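Local coordinates for pesticidal crystal protein Cry2Aa (Bacillus thuringiensis serovar kurstaki, PDB 1I5P) that binds midgut epithelial cells of dipteran and lepidopteran insect larvae and promotes their colloid-osmotic lysis, at residues Thr152-Phe157 against Ser186-Val191; Arg72-Leu77 against Arg125-Gln130; Ser145-Val150 against Trp198-Ala203; Ala115-Leu120 against Pro162-Gln167. One frame throughout, in Å; residues are numbered along the deposited sequence.

Contact 1 of 4, residues Thr152-Phe157 against Ser186-Val191; sequences TMQQLF and SFIRDV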
# COMPACT_ATOMS: atom_id res chain seq x y z
N THR A 152 -0.19 -12.32 32.88
CA THR A 152 0.51 -13.52 32.46
C THR A 152 0.74 -13.52 30.95
O THR A 152 1.85 -13.79 30.47
CB THR A 152 -0.29 -14.78 32.85
OG1 THR A 152 -0.52 -14.77 34.26
CG2 THR A 152 0.49 -16.05 32.49
N MET A 153 -0.32 -13.22 30.20
CA MET A 153 -0.24 -13.19 28.74
C MET A 153 0.78 -12.16 28.27
O MET A 153 1.57 -12.42 27.37
CB MET A 153 -1.62 -12.87 28.15
CG MET A 153 -1.70 -12.89 26.63
SD MET A 153 -1.43 -14.53 25.92
CE MET A 153 0.27 -14.42 25.37
N GLN A 154 0.75 -10.98 28.90
CA GLN A 154 1.66 -9.90 28.55
C GLN A 154 3.10 -10.33 28.68
O GLN A 154 3.92 -10.09 27.78
CB GLN A 154 1.41 -8.68 29.44
CG GLN A 154 2.54 -7.63 29.44
CD GLN A 154 2.67 -6.85 28.13
OE1 GLN A 154 3.56 -6.01 27.99
NE2 GLN A 154 1.79 -7.12 27.18
N GLN A 155 3.42 -10.97 29.80
CA GLN A 155 4.78 -11.42 30.04
C GLN A 155 5.14 -12.53 29.06
O GLN A 155 6.28 -12.61 28.60
CB GLN A 155 4.93 -11.91 31.48
CG GLN A 155 6.35 -12.28 31.86
CD GLN A 155 7.33 -11.16 31.60
OE1 GLN A 155 7.16 -10.05 32.10
NE2 GLN A 155 8.36 -11.44 30.80
N LEU A 156 4.17 -13.37 28.73
CA LEU A 156 4.42 -14.45 27.79
C LEU A 156 4.73 -13.89 26.40
O LEU A 156 5.56 -14.44 25.68
CB LEU A 156 3.21 -15.40 27.73
CG LEU A 156 3.08 -16.30 28.97
CD1 LEU A 156 1.76 -17.04 28.95
CD2 LEU A 156 4.25 -17.28 29.00
N PHE A 157 4.07 -12.79 26.04
CA PHE A 157 4.31 -12.16 24.74
C PHE A 157 5.75 -11.64 24.70
O PHE A 157 6.46 -11.79 23.70
CB PHE A 157 3.34 -10.99 24.52
CG PHE A 157 2.10 -11.37 23.76
CD1 PHE A 157 0.84 -11.00 24.24
CD2 PHE A 157 2.18 -12.04 22.55
CE1 PHE A 157 -0.32 -11.29 23.52
CE2 PHE A 157 1.03 -12.34 21.81
CZ PHE A 157 -0.22 -11.96 22.30
N SER A 186 -2.47 -6.30 19.31
CA SER A 186 -3.92 -6.50 19.27
C SER A 186 -4.39 -6.79 20.70
O SER A 186 -5.45 -6.32 21.12
CB SER A 186 -4.28 -7.68 18.36
OG SER A 186 -3.97 -7.39 17.01
N PHE A 187 -3.59 -7.58 21.41
CA PHE A 187 -3.85 -7.96 22.79
C PHE A 187 -3.91 -6.71 23.67
O PHE A 187 -4.85 -6.52 24.44
CB PHE A 187 -2.72 -8.89 23.28
CG PHE A 187 -2.58 -8.95 24.78
CD1 PHE A 187 -3.50 -9.64 25.56
CD2 PHE A 187 -1.52 -8.30 25.42
CE1 PHE A 187 -3.38 -9.69 26.95
CE2 PHE A 187 -1.40 -8.34 26.82
CZ PHE A 187 -2.33 -9.04 27.58
N ILE A 188 -2.91 -5.86 23.53
CA ILE A 188 -2.84 -4.62 24.29
C ILE A 188 -4.06 -3.74 24.01
O ILE A 188 -4.69 -3.21 24.93
CB ILE A 188 -1.55 -3.85 23.96
CG1 ILE A 188 -0.35 -4.66 24.47
CG2 ILE A 188 -1.58 -2.45 24.58
CD1 ILE A 188 1.01 -4.17 23.97
N ARG A 189 -4.41 -3.60 22.73
CA ARG A 189 -5.56 -2.80 22.35
C ARG A 189 -6.83 -3.39 22.95
O ARG A 189 -7.73 -2.65 23.37
CB ARG A 189 -5.69 -2.75 20.82
CG ARG A 189 -6.73 -1.75 20.31
CD ARG A 189 -6.88 -1.87 18.80
NE ARG A 189 -7.69 -0.80 18.21
CZ ARG A 189 -8.92 -0.96 17.73
NH1 ARG A 189 -9.50 -2.15 17.78
NH2 ARG A 189 -9.55 0.07 17.18
N ASP A 190 -6.92 -4.72 23.00
CA ASP A 190 -8.09 -5.38 23.56
C ASP A 190 -8.27 -5.01 25.03
O ASP A 190 -9.38 -4.71 25.46
CB ASP A 190 -7.97 -6.90 23.42
CG ASP A 190 -8.31 -7.40 22.02
OD1 ASP A 190 -8.75 -6.59 21.18
OD2 ASP A 190 -8.15 -8.62 21.77
N VAL A 191 -7.18 -5.05 25.79
CA VAL A 191 -7.24 -4.71 27.21
C VAL A 191 -7.80 -3.30 27.38
O VAL A 191 -8.65 -3.06 28.24
CB VAL A 191 -5.85 -4.77 27.86
CG1 VAL A 191 -5.91 -4.23 29.29
CG2 VAL A 191 -5.33 -6.20 27.86

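Contact 2 of 4, residues Arg72-Leu77 against Arg125-Gln130; sequences RILSEL and REFNQQ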
# COMPACT_ATOMS: atom_id res chain seq x y z
N ARG A 72 -12.75 -6.04 20.12
CA ARG A 72 -11.90 -7.16 20.47
C ARG A 72 -11.33 -7.82 19.22
O ARG A 72 -12.06 -8.30 18.36
CB ARG A 72 -12.68 -8.18 21.30
CG ARG A 72 -11.83 -9.23 21.97
CD ARG A 72 -12.70 -10.22 22.73
NE ARG A 72 -11.90 -11.30 23.32
CZ ARG A 72 -12.41 -12.36 23.94
NH1 ARG A 72 -13.73 -12.49 24.06
NH2 ARG A 72 -11.61 -13.28 24.44
N ILE A 73 -10.00 -7.84 19.14
CA ILE A 73 -9.31 -8.40 17.99
C ILE A 73 -8.68 -9.78 18.21
O ILE A 73 -8.87 -10.68 17.39
CB ILE A 73 -8.17 -7.46 17.53
CG1 ILE A 73 -8.74 -6.11 17.07
CG2 ILE A 73 -7.39 -8.10 16.39
CD1 ILE A 73 -7.67 -5.06 16.79
N LEU A 74 -7.95 -9.93 19.30
CA LEU A 74 -7.21 -11.16 19.58
C LEU A 74 -7.90 -12.51 19.38
O LEU A 74 -7.31 -13.42 18.81
CB LEU A 74 -6.61 -11.11 20.99
CG LEU A 74 -5.43 -12.09 21.17
CD1 LEU A 74 -4.28 -11.65 20.26
CD2 LEU A 74 -4.98 -12.12 22.62
N SER A 75 -9.15 -12.64 19.84
CA SER A 75 -9.83 -13.92 19.68
C SER A 75 -10.05 -14.33 18.22
O SER A 75 -9.75 -15.45 17.84
CB SER A 75 -11.18 -13.91 20.41
OG SER A 75 -11.77 -15.19 20.33
N GLU A 76 -10.57 -13.41 17.41
CA GLU A 76 -10.80 -13.73 16.01
C GLU A 76 -9.48 -13.80 15.25
O GLU A 76 -9.32 -14.62 14.35
CB GLU A 76 -11.74 -12.70 15.38
CG GLU A 76 -13.17 -12.83 15.88
CD GLU A 76 -14.07 -11.68 15.48
OE1 GLU A 76 -15.23 -11.64 15.94
OE2 GLU A 76 -13.62 -10.81 14.71
N LEU A 77 -8.52 -12.95 15.62
CA LEU A 77 -7.23 -12.97 14.96
C LEU A 77 -6.61 -14.36 15.09
O LEU A 77 -6.12 -14.93 14.11
CB LEU A 77 -6.29 -11.94 15.58
CG LEU A 77 -4.84 -12.04 15.09
CD1 LEU A 77 -4.77 -11.88 13.57
CD2 LEU A 77 -4.00 -10.98 15.79
N ARG A 125 -4.60 -18.81 23.13
CA ARG A 125 -5.89 -19.49 23.23
C ARG A 125 -6.29 -19.54 24.70
O ARG A 125 -7.45 -19.33 25.04
CB ARG A 125 -5.79 -20.91 22.68
CG ARG A 125 -7.08 -21.73 22.87
CD ARG A 125 -6.85 -23.19 22.53
NE ARG A 125 -5.59 -23.66 23.10
CZ ARG A 125 -5.36 -23.83 24.40
NH1 ARG A 125 -6.31 -23.60 25.30
NH2 ARG A 125 -4.16 -24.21 24.80
N GLU A 126 -5.32 -19.82 25.56
CA GLU A 126 -5.56 -19.89 27.00
C GLU A 126 -6.09 -18.57 27.54
O GLU A 126 -7.03 -18.55 28.33
CB GLU A 126 -4.26 -20.28 27.73
CG GLU A 126 -3.87 -21.74 27.54
CD GLU A 126 -2.40 -22.02 27.86
OE1 GLU A 126 -1.65 -21.05 28.11
OE2 GLU A 126 -2.01 -23.20 27.85
N PHE A 127 -5.48 -17.47 27.10
CA PHE A 127 -5.90 -16.14 27.54
C PHE A 127 -7.34 -15.86 27.13
O PHE A 127 -8.17 -15.49 27.96
CB PHE A 127 -5.01 -15.05 26.96
CG PHE A 127 -5.54 -13.66 27.20
CD1 PHE A 127 -5.45 -13.08 28.46
CD2 PHE A 127 -6.19 -12.96 26.18
CE1 PHE A 127 -6.01 -11.83 28.71
CE2 PHE A 127 -6.75 -11.71 26.42
CZ PHE A 127 -6.66 -11.14 27.69
N ASN A 128 -7.64 -16.02 25.84
CA ASN A 128 -8.99 -15.75 25.35
C ASN A 128 -10.05 -16.65 26.00
O ASN A 128 -11.15 -16.19 26.27
CB ASN A 128 -9.03 -15.88 23.83
CG ASN A 128 -8.29 -14.75 23.13
OD1 ASN A 128 -8.39 -13.59 23.52
ND2 ASN A 128 -7.55 -15.09 22.08
N GLN A 129 -9.70 -17.91 26.26
CA GLN A 129 -10.63 -18.83 26.90
C GLN A 129 -10.89 -18.39 28.34
O GLN A 129 -12.01 -18.47 28.83
CB GLN A 129 -10.09 -20.26 26.87
CG GLN A 129 -10.39 -20.99 25.56
CD GLN A 129 -9.65 -22.31 25.42
OE1 GLN A 129 -8.75 -22.62 26.19
NE2 GLN A 129 -10.03 -23.08 24.41
N GLN A 130 -9.84 -17.93 29.00
CA GLN A 130 -9.95 -17.46 30.38
C GLN A 130 -10.86 -16.24 30.44
O GLN A 130 -11.67 -16.11 31.36
CB GLN A 130 -8.56 -17.12 30.93
CG GLN A 130 -7.83 -18.32 31.52
CD GLN A 130 -6.33 -18.12 31.61
OE1 GLN A 130 -5.84 -17.00 31.65
NE2 GLN A 130 -5.59 -19.22 31.65
O HOH W 1 -8.94 -10.61 23.36

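Contact 3 of 4, residues Ser145-Val150 against Trp198-Ala203; sequences SITSSV and WGISAA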
# COMPACT_ATOMS: atom_id res chain seq x y z
N SER A 145 -9.41 -13.21 37.97
CA SER A 145 -8.17 -13.50 37.28
C SER A 145 -8.03 -12.92 35.88
O SER A 145 -7.07 -13.26 35.19
CB SER A 145 -7.95 -15.02 37.23
OG SER A 145 -7.73 -15.56 38.52
N ILE A 146 -8.96 -12.08 35.44
CA ILE A 146 -8.78 -11.52 34.11
C ILE A 146 -7.53 -10.66 34.13
O ILE A 146 -6.63 -10.83 33.31
CB ILE A 146 -9.99 -10.67 33.65
CG1 ILE A 146 -11.07 -11.59 33.07
CG2 ILE A 146 -9.54 -9.64 32.63
CD1 ILE A 146 -12.06 -10.90 32.15
N THR A 147 -7.47 -9.75 35.10
CA THR A 147 -6.30 -8.89 35.25
C THR A 147 -5.08 -9.80 35.40
O THR A 147 -3.99 -9.49 34.93
CB THR A 147 -6.42 -7.98 36.49
OG1 THR A 147 -7.42 -6.98 36.26
CG2 THR A 147 -5.09 -7.31 36.81
N SER A 148 -5.30 -10.92 36.08
CA SER A 148 -4.24 -11.90 36.31
C SER A 148 -3.86 -12.61 35.00
O SER A 148 -2.69 -12.92 34.77
CB SER A 148 -4.71 -12.93 37.34
OG SER A 148 -3.84 -14.05 37.37
N SER A 149 -4.85 -12.86 34.16
CA SER A 149 -4.62 -13.52 32.88
C SER A 149 -3.93 -12.53 31.94
O SER A 149 -3.13 -12.93 31.08
CB SER A 149 -5.94 -13.97 32.26
OG SER A 149 -6.61 -14.90 33.10
N VAL A 150 -4.23 -11.25 32.11
CA VAL A 150 -3.64 -10.20 31.29
C VAL A 150 -2.16 -10.09 31.61
O VAL A 150 -1.33 -10.04 30.71
CB VAL A 150 -4.34 -8.84 31.55
CG1 VAL A 150 -3.54 -7.70 30.94
CG2 VAL A 150 -5.75 -8.87 30.96
N TRP A 198 -13.88 -5.99 31.27
CA TRP A 198 -13.04 -7.04 31.85
C TRP A 198 -12.66 -6.82 33.31
O TRP A 198 -11.99 -7.66 33.91
CB TRP A 198 -11.77 -7.22 31.01
CG TRP A 198 -12.03 -7.77 29.63
CD1 TRP A 198 -13.24 -8.13 29.10
CD2 TRP A 198 -11.06 -8.05 28.62
NE1 TRP A 198 -13.08 -8.61 27.82
CE2 TRP A 198 -11.75 -8.57 27.50
CE3 TRP A 198 -9.67 -7.90 28.55
CZ2 TRP A 198 -11.09 -8.95 26.33
CZ3 TRP A 198 -9.01 -8.28 27.38
CH2 TRP A 198 -9.73 -8.79 26.28
N GLY A 199 -13.09 -5.70 33.87
CA GLY A 199 -12.78 -5.41 35.26
C GLY A 199 -11.37 -4.86 35.45
O GLY A 199 -10.81 -4.95 36.54
N ILE A 200 -10.80 -4.30 34.39
CA ILE A 200 -9.46 -3.74 34.44
C ILE A 200 -9.43 -2.48 35.29
O ILE A 200 -10.31 -1.63 35.17
CB ILE A 200 -8.95 -3.41 33.01
CG1 ILE A 200 -8.86 -4.70 32.18
CG2 ILE A 200 -7.61 -2.70 33.07
CD1 ILE A 200 -7.97 -5.77 32.78
N SER A 201 -8.41 -2.35 36.14
CA SER A 201 -8.28 -1.18 37.00
C SER A 201 -7.84 0.04 36.20
O SER A 201 -7.35 -0.08 35.08
CB SER A 201 -7.27 -1.42 38.11
OG SER A 201 -5.94 -1.39 37.61
N ALA A 202 -8.02 1.21 36.79
CA ALA A 202 -7.63 2.46 36.14
C ALA A 202 -6.12 2.50 35.95
O ALA A 202 -5.63 2.97 34.93
CB ALA A 202 -8.09 3.64 36.98
N ALA A 203 -5.40 2.00 36.94
CA ALA A 203 -3.94 1.98 36.89
C ALA A 203 -3.44 1.09 35.76
O ALA A 203 -2.50 1.42 35.05
CB ALA A 203 -3.38 1.51 38.22
O HOH W 2 -6.13 -4.38 36.50
O HOH W 3 -10.63 -8.73 36.00

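Contact 4 of 4, residues Ala115-Leu120 against Pro162-Gln167; sequences AELIGL and PQFQIQ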
# COMPACT_ATOMS: atom_id res chain seq x y z
N ALA A 115 8.82 -24.22 18.28
CA ALA A 115 8.35 -24.39 19.65
C ALA A 115 7.63 -23.12 20.08
O ALA A 115 6.61 -23.17 20.78
CB ALA A 115 9.52 -24.70 20.58
N GLU A 116 8.16 -21.98 19.65
CA GLU A 116 7.57 -20.70 19.98
C GLU A 116 6.23 -20.50 19.29
O GLU A 116 5.34 -19.85 19.84
CB GLU A 116 8.52 -19.56 19.60
CG GLU A 116 9.77 -19.47 20.46
CD GLU A 116 9.46 -19.37 21.94
OE1 GLU A 116 8.33 -18.94 22.29
OE2 GLU A 116 10.34 -19.70 22.76
N LEU A 117 6.07 -21.05 18.09
CA LEU A 117 4.80 -20.92 17.38
C LEU A 117 3.74 -21.70 18.13
O LEU A 117 2.59 -21.26 18.26
CB LEU A 117 4.91 -21.46 15.95
CG LEU A 117 5.65 -20.60 14.91
CD1 LEU A 117 5.64 -21.31 13.57
CD2 LEU A 117 5.00 -19.23 14.79
N ILE A 118 4.12 -22.87 18.63
CA ILE A 118 3.22 -23.71 19.39
C ILE A 118 2.83 -23.03 20.70
O ILE A 118 1.66 -23.01 21.08
CB ILE A 118 3.89 -25.08 19.69
CG1 ILE A 118 3.98 -25.91 18.41
CG2 ILE A 118 3.11 -25.82 20.77
CD1 ILE A 118 4.87 -27.13 18.52
N GLY A 119 3.82 -22.45 21.37
CA GLY A 119 3.56 -21.79 22.64
C GLY A 119 2.70 -20.55 22.50
O GLY A 119 1.81 -20.29 23.32
N LEU A 120 2.98 -19.77 21.47
CA LEU A 120 2.25 -18.55 21.19
C LEU A 120 0.78 -18.91 20.98
O LEU A 120 -0.12 -18.35 21.61
CB LEU A 120 2.83 -17.88 19.94
CG LEU A 120 2.65 -16.38 19.74
CD1 LEU A 120 3.07 -15.62 20.99
CD2 LEU A 120 3.50 -15.94 18.55
N PRO A 162 10.87 -12.02 21.01
CA PRO A 162 12.30 -11.95 20.71
C PRO A 162 12.82 -13.14 19.92
O PRO A 162 13.79 -13.02 19.17
CB PRO A 162 12.93 -11.83 22.10
CG PRO A 162 11.91 -11.02 22.83
CD PRO A 162 10.63 -11.74 22.44
N GLN A 163 12.17 -14.29 20.07
CA GLN A 163 12.61 -15.47 19.36
C GLN A 163 12.37 -15.39 17.86
O GLN A 163 12.78 -16.27 17.11
CB GLN A 163 11.92 -16.70 19.93
CG GLN A 163 12.33 -16.97 21.37
CD GLN A 163 13.84 -16.97 21.54
OE1 GLN A 163 14.54 -17.80 20.95
NE2 GLN A 163 14.35 -16.04 22.34
N PHE A 164 11.69 -14.33 17.41
CA PHE A 164 11.44 -14.16 15.99
C PHE A 164 12.32 -13.02 15.49
O PHE A 164 12.10 -12.48 14.41
CB PHE A 164 9.97 -13.85 15.71
CG PHE A 164 9.04 -14.95 16.13
CD1 PHE A 164 8.32 -14.86 17.32
CD2 PHE A 164 8.91 -16.10 15.37
CE1 PHE A 164 7.50 -15.90 17.74
CE2 PHE A 164 8.09 -17.16 15.78
CZ PHE A 164 7.39 -17.05 16.98
N GLN A 165 13.32 -12.67 16.29
CA GLN A 165 14.24 -11.59 15.94
C GLN A 165 15.69 -12.04 16.07
O GLN A 165 16.59 -11.24 16.31
CB GLN A 165 14.00 -10.39 16.86
CG GLN A 165 12.56 -9.93 16.93
CD GLN A 165 12.40 -8.75 17.86
OE1 GLN A 165 12.26 -7.60 17.42
NE2 GLN A 165 12.42 -9.01 19.16
N ILE A 166 15.92 -13.34 15.88
CA ILE A 166 17.25 -13.93 15.98
C ILE A 166 18.26 -13.31 15.03
O ILE A 166 18.05 -13.29 13.80
CB ILE A 166 17.19 -15.45 15.73
CG1 ILE A 166 16.15 -16.10 16.65
CG2 ILE A 166 18.57 -16.08 15.96
CD1 ILE A 166 16.41 -15.87 18.12
N GLN A 167 19.35 -12.81 15.60
CA GLN A 167 20.41 -12.20 14.81
C GLN A 167 20.86 -13.22 13.78
O GLN A 167 21.01 -14.40 14.08
CB GLN A 167 21.58 -11.81 15.72
CG GLN A 167 21.97 -10.34 15.59
CD GLN A 167 21.97 -9.62 16.93
OE1 GLN A 167 23.02 -9.39 17.53
NE2 GLN A 167 20.78 -9.27 17.41

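Contact 1 of 4, residues Thr152-Phe157 against Ser186-Val191
Where Met153, Gln154 and Phe157 meet Phe187, helix segments 152-157 and 186-191 run nearly antiparallel, at 159° between their directions, with axes 11.2 Å apart at closest approach and Gln154 beside Ile188. Phe187 carries most of the contact. Its CG is anti to the backbone N, and the ring reaches in among the three side chains of the other helix. Met153 CG lies over one face toward the rim, a CH-pi contact 4.0 Å from the ring centroid; Val191 CG2, from Phe187's own helix, covers the opposite face. Gln154 NE2 sits at the ring's edge, near its plane and 3.4 Å from Phe187 CE2, and the amide is nearly coplanar with the ring (18°). Phe157 comes in obliquely, planes 50° apart, and its CE1 packs against Phe187 CB at 3.4 Å. Met153 bends back at chi2 and chi3, which sets its CE over the centre of the Phe157 ring, 3.6 Å above the plane, so one residue serves both aromatics. All five touching residues are buried. Phe127 of helix 107-135 meets Phe187 edge-to-face, Leu74 of helix 74-81 touches it too, and His184 stacks on Phe157. Gln154 also touches Tyr208, Tyr211 and Tyr215 of helix 202-232, which places the pair among four other helices of the toxin's helical bundle, counting His184's own helix 170-193 as one already in the contact.

Contact 2 of 4, residues Arg72-Leu77 against Arg125-Gln130
Arg72 and Asn128 are bridged by water 1, which accepts from Arg72 NE at 3.0 Å and donates to Asn128 OD1, also at 3.0 Å. Direct bonds back this up but are weak: Arg72 NH2 reaches Asn128 OD1 at 3.4 Å and the backbone Asn128 O at 3.5 Å. OD1 sits at the edge of the guanidinium, near its plane, while the amide itself is turned 61° from it. The arginine chain, extended from CG to NE, carries this group across the gap, and its NH1 goes on to a salt bridge with Asp132. Ser75 CB lies over one guanidinium face, toward the rim. The contact joins the start of helix 74-81 to helix 107-135 within the helical bundle of this three-domain Cry toxin; Asp190 of helix 170-193 receives the N-H groups of Ile73 and Leu74 at that same helix start. The amide nitrogen of Asn128 packs against carbon, with ND2 3.5 Å from Ser75 CA and 3.8 Å from Leu74 CG. Beyond it the contact is apolar: Leu74 CD2 touches Phe127 CD2 at 3.9 Å, the two side chains crossing at about a right angle, and water 1 lies in the plane of the Phe127 ring, at its edge.

Contact 3 of 4, residues Ser145-Val150 against Trp198-Ala203
Ile146 leans on the indole of Trp198 from an oblique direction, its CD1 4.0 Å from Trp198 CG, and the two side chains cross at about a right angle. The six-membered end of the indole faces the bundle interior: Asp190 CB and Val191 CA pack there on CH2 and CZ3, and Phe127 CZ meets CZ3 as well. At the near end, Ile146 CG2 lies 3.7 Å from Trp198 CB and 3.4 Å from the carbonyl Trp198 O, which puts an apolar branch beside a polar atom. The hydrogen bonding of that carbonyl comes from water 3, which donates to Trp198 O at 2.7 Å and takes a weak bond from Thr147 N. The chain then turns through Gly199, whose positive phi (79°) belongs to the Schellman motif closing the helix that ends at Trp198. Past the turn, Ile200 sends CD1 back to the other segment. CD1 sits 3.7 Å from Thr147 OG1 and 4.2 Å from both Ile146 CG2 and Val150 CG2. Thr147 OG1 lies beside the backbone N (chi1 -71°), where it bonds water 2; this water in turn accepts from Ser201 N at 3.1 Å. Ser201 holds the N-cap position of helix 202-232. Ile146, Val150, Trp198 and Ile200 thus make the apolar contacts at this end of the bundle, while the polar links between the segments run through two waters and would be expected to depend on solvent.

Contact 4 of 4, residues Ala115-Leu120 against Pro162-Gln167
Glu116, whose stem packs on Gln163, has its carboxylate held by two arginines: OE2 forms a salt bridge with Arg112 one turn back in its own helix, and OE1 one with Arg160 of helix 145-160. The residue is buried, and two positive partners would be expected to keep it ionised. Its chain bends at chi2 (-55°), and CG, CD and OE2 all meet Gln163, CG closest, at 3.5 Å from Gln163 CB. The two side chains cross obliquely, with Gln163 CG 3.7 Å from Glu116 OE2 and the amide and carboxylate planes 53° apart. Next to this pair Phe164 pushes the far end of its ring against the helix. CZ meets Glu116 CB at 3.8 Å, CE2 meets Leu117 CD2 at 3.8 Å, and CE1 meets Leu120 CD2 at 4.1 Å. Three neighbouring rim atoms thus find three different side chains spread over little more than one helical turn, each approaching obliquely to the ring. Phe177 of helix 170-193 and Val113 of helix 107-135 also pack on Phe164, while Leu117 reaches Met90 and Gln91 of helix 88-101. Phe164 follows a 3-10 segment that runs through Gln163, and it packs the loop between helices 145-160 and 170-193 onto helix 107-135, an inter-helix connection in the helical-bundle domain of a three-domain Cry toxin.

Overall arrangement
All four contacts belong to the N-terminal helical domain; three are buried and contact 3 is partly buried, and their chemistry differs by position. Contact 1 is mainly aromatic and apolar, with one amide at the ring edge; contact 2, about 10 Å away between centres, adds a water-bridged arginine at a helix start, and Asp190 ties the two together. Contact 3 shares helix 145-160 with contact 1 but lies at the bundle's end, water-mediated, and reaches contact 2 through Phe127 and a probable hydrogen bond between Gln130 and Ser149. Contact 4 uses helix 107-135, as does contact 2, nearer its N-terminal end, and adds a glutamate paired with arginines. It touches contact 1 where Leu120 meets Phe157.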